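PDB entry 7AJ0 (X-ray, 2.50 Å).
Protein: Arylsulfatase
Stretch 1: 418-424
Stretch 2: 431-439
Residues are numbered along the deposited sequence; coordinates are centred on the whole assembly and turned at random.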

# COMPACT_ATOMS: atom_id res chain seq x y z
N ARG A 418 18.87 13.84 -32.40
CA ARG A 418 18.52 14.27 -31.06
C ARG A 418 19.22 13.37 -30.05
O ARG A 418 19.12 12.14 -30.13
CB ARG A 418 17.00 14.23 -30.84
CG ARG A 418 16.58 14.50 -29.41
CD ARG A 418 15.06 14.63 -29.28
NE ARG A 418 14.56 15.88 -29.86
CZ ARG A 418 14.59 17.05 -29.24
NH1 ARG A 418 14.11 18.13 -29.84
NH2 ARG A 418 15.11 17.16 -28.02
N GLN A 419 19.91 13.99 -29.10
CA GLN A 419 20.66 13.25 -28.09
C GLN A 419 19.88 13.04 -26.81
O GLN A 419 20.08 12.03 -26.13
CB GLN A 419 21.96 14.00 -27.78
CG GLN A 419 22.98 13.18 -27.02
CD GLN A 419 24.31 13.90 -26.88
OE1 GLN A 419 25.37 13.29 -27.02
NE2 GLN A 419 24.26 15.20 -26.59
N VAL A 420 18.99 13.97 -26.46
CA VAL A 420 18.27 13.92 -25.19
C VAL A 420 16.86 14.45 -25.39
O VAL A 420 16.62 15.35 -26.20
CB VAL A 420 19.00 14.74 -24.10
CG1 VAL A 420 18.22 14.68 -22.79
CG2 VAL A 420 20.42 14.24 -23.89
N VAL A 421 15.92 13.86 -24.65
CA VAL A 421 14.56 14.37 -24.55
C VAL A 421 14.37 14.89 -23.13
O VAL A 421 14.66 14.18 -22.16
CB VAL A 421 13.52 13.28 -24.87
CG1 VAL A 421 12.11 13.80 -24.63
CG2 VAL A 421 13.67 12.81 -26.31
N TYR A 422 13.92 16.13 -23.02
CA TYR A 422 13.68 16.77 -21.72
C TYR A 422 12.19 16.81 -21.45
O TYR A 422 11.41 17.26 -22.31
CB TYR A 422 14.28 18.17 -21.69
CG TYR A 422 15.78 18.17 -21.87
CD1 TYR A 422 16.62 17.89 -20.80
CD2 TYR A 422 16.34 18.42 -23.11
CE1 TYR A 422 17.99 17.88 -20.97
CE2 TYR A 422 17.71 18.42 -23.28
CZ TYR A 422 18.53 18.14 -22.21
OH TYR A 422 19.89 18.13 -22.37
N MET A 423 11.80 16.37 -20.27
CA MET A 423 10.40 16.17 -19.91
C MET A 423 10.02 17.15 -18.81
O MET A 423 10.72 17.25 -17.80
CB MET A 423 10.17 14.73 -19.48
CG MET A 423 11.01 13.76 -20.31
SD MET A 423 10.30 12.13 -20.52
CE MET A 423 11.45 11.45 -21.70
N TRP A 424 8.93 17.88 -19.03
CA TRP A 424 8.45 18.89 -18.10
C TRP A 424 6.99 18.66 -17.78
O TRP A 424 6.21 18.25 -18.65
CB TRP A 424 8.61 20.30 -18.67
CG TRP A 424 10.01 20.78 -18.76
CD1 TRP A 424 10.95 20.39 -19.67
CD2 TRP A 424 10.64 21.76 -17.93
NE1 TRP A 424 12.13 21.07 -19.45
CE2 TRP A 424 11.97 21.91 -18.38
CE3 TRP A 424 10.22 22.53 -16.83
CZ2 TRP A 424 12.87 22.79 -17.79
CZ3 TRP A 424 11.12 23.40 -16.24
CH2 TRP A 424 12.43 23.52 -16.72
N ALA A 431 12.10 14.88 -15.71
CA ALA A 431 12.88 13.76 -16.19
C ALA A 431 13.50 14.09 -17.54
O ALA A 431 13.11 15.06 -18.20
CB ALA A 431 12.02 12.49 -16.31
N LEU A 432 14.47 13.27 -17.93
CA LEU A 432 15.06 13.31 -19.26
C LEU A 432 15.32 11.88 -19.70
O LEU A 432 15.38 10.96 -18.89
CB LEU A 432 16.35 14.14 -19.30
CG LEU A 432 17.54 13.65 -18.47
CD1 LEU A 432 18.36 12.60 -19.19
CD2 LEU A 432 18.41 14.84 -18.08
N ARG A 433 15.47 11.70 -21.02
CA ARG A 433 15.90 10.43 -21.58
C ARG A 433 17.17 10.65 -22.39
O ARG A 433 17.26 11.59 -23.19
CB ARG A 433 14.85 9.79 -22.47
CG ARG A 433 15.37 8.50 -23.10
CD ARG A 433 14.33 7.74 -23.89
NE ARG A 433 14.96 6.65 -24.64
CZ ARG A 433 14.31 5.78 -25.39
NH1 ARG A 433 12.99 5.84 -25.50
NH2 ARG A 433 14.98 4.83 -26.04
N TRP A 434 18.14 9.77 -22.20
CA TRP A 434 19.42 9.82 -22.89
C TRP A 434 19.81 8.39 -23.24
O TRP A 434 19.87 7.53 -22.35
CB TRP A 434 20.48 10.50 -22.02
CG TRP A 434 21.87 10.34 -22.53
CD1 TRP A 434 22.32 10.58 -23.79
CD2 TRP A 434 23.01 9.91 -21.78
NE1 TRP A 434 23.66 10.32 -23.88
CE2 TRP A 434 24.11 9.91 -22.65
CE3 TRP A 434 23.20 9.52 -20.45
CZ2 TRP A 434 25.39 9.53 -22.24
CZ3 TRP A 434 24.47 9.14 -20.05
CH2 TRP A 434 25.55 9.16 -20.94
N LEU A 435 20.06 8.14 -24.52
CA LEU A 435 20.28 6.78 -25.02
C LEU A 435 18.99 6.02 -24.72
O LEU A 435 17.91 6.48 -25.12
CB LEU A 435 21.55 6.20 -24.42
CG LEU A 435 22.84 6.99 -24.66
CD1 LEU A 435 23.96 6.51 -23.74
CD2 LEU A 435 23.26 6.90 -26.12
N ASP A 436 19.04 4.89 -24.03
CA ASP A 436 17.86 4.14 -23.65
C ASP A 436 17.63 4.19 -22.14
O ASP A 436 17.04 3.27 -21.57
CB ASP A 436 17.97 2.70 -24.15
CG ASP A 436 18.17 2.62 -25.66
OD1 ASP A 436 17.54 3.42 -26.39
OD2 ASP A 436 18.95 1.76 -26.11
N TYR A 437 18.08 5.26 -21.50
CA TYR A 437 17.99 5.42 -20.05
C TYR A 437 17.06 6.57 -19.71
O TYR A 437 17.20 7.67 -20.24
CB TYR A 437 19.38 5.66 -19.45
CG TYR A 437 20.36 4.55 -19.76
CD1 TYR A 437 20.47 3.44 -18.93
CD2 TYR A 437 21.16 4.60 -20.89
CE1 TYR A 437 21.35 2.42 -19.22
CE2 TYR A 437 22.05 3.59 -21.18
CZ TYR A 437 22.14 2.51 -20.34
OH TYR A 437 23.02 1.49 -20.63
N LYS A 438 16.09 6.30 -18.84
CA LYS A 438 15.11 7.27 -18.38
C LYS A 438 15.46 7.66 -16.95
O LYS A 438 15.44 6.81 -16.05
CB LYS A 438 13.70 6.67 -18.46
CG LYS A 438 12.60 7.53 -17.88
CD LYS A 438 12.26 8.71 -18.77
CE LYS A 438 11.01 9.42 -18.28
NZ LYS A 438 9.80 8.55 -18.30
N ILE A 439 15.78 8.93 -16.73
CA ILE A 439 16.20 9.44 -15.43
C ILE A 439 15.12 10.39 -14.92
O ILE A 439 14.79 11.37 -15.59
CB ILE A 439 17.56 10.14 -15.51
CG1 ILE A 439 18.61 9.22 -16.13
CG2 ILE A 439 18.01 10.58 -14.12
CD1 ILE A 439 18.79 9.44 -17.62
O HOH W 1 25.28 10.38 -26.40

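The two stretches meet as neighbouring antiparallel strands of a sheet, their axes 4.6 Å apart at closest approach and running at 167° to each other. Backbone bonds set the register. Val421 and Arg433 form a tight reciprocal pair, Val421 N to Arg433 O at 3.0 Å and Arg433 N to Val421 O at 2.8 Å. Two residues on, Met423 N reaches Ala431 O at 2.8 Å, but the return bond from Ala431 N to Met423 O is weak, stretched to 3.4 Å. Between these rungs the strands draw in: Tyr422 CA and Leu432 CA lie 4.5 Å apart, against 5.1 Å for the CA atoms of Val421 and Arg433. CA-H groups beside the Val421-Arg433 rung address its carbonyls, Leu432 CA 3.1 Å from Val421 O on one side and Val420 CA 3.2 Å from Arg433 O on the other.

Shape then divides by face. Val420, Tyr422, Leu432 and Trp434 share one. Here Leu432 is the common neighbour: its CB lies 4.0 Å from Val420 CG1 and 4.0 Å from Tyr422 CD1, so Leu432 fits between the branched valine and the tyrosine ring, its CB the closest atom to each and its approach to the ring oblique. The other methyl of Val420, CG2, sits 4.1 Å from Trp434 CD1, so the valine's fork spans the space between Leu432 and the indole. The indole edge also receives Gln419 O, 3.5 Å from Trp434 CD1 and near the ring plane. Farther out, one water ties the polar ends together, donating to Gln419 OE1 and accepting from Trp434 NE1, each at 3.0 Å.

The opposite face carries Val421, Met423, Ala431 and Arg433, and its main bump is Met423, which has the largest area covered by the other stretch. Ala431 is small, and its CB rests 4.3 Å from Met423 CB. The thioether turns from Ala431 toward Arg433 and Lys438, putting Met423 CE 3.9 Å from Arg433 CB and Met423 SD 3.6 Å from Lys438 CE. The end of the methionine thus touches the first side-chain carbon of Arg433 and the far aliphatic end of Lys438, while Val421 CB meets Arg433 CB at 4.4 Å.

The charged end of Arg433 leads away from stretch 1. With all four chi angles near 180°, it reaches the type II' turn from Trp434 to Tyr437, where Arg433 NE bonds Leu435 O at 3.0 Å and Arg433 NH2 makes a 2.9 Å salt bridge with Asp436 OD1. The rule to read is economical: backbone fixes the register, carbon fills the hollows, and the long arginine carries its charge to the turn.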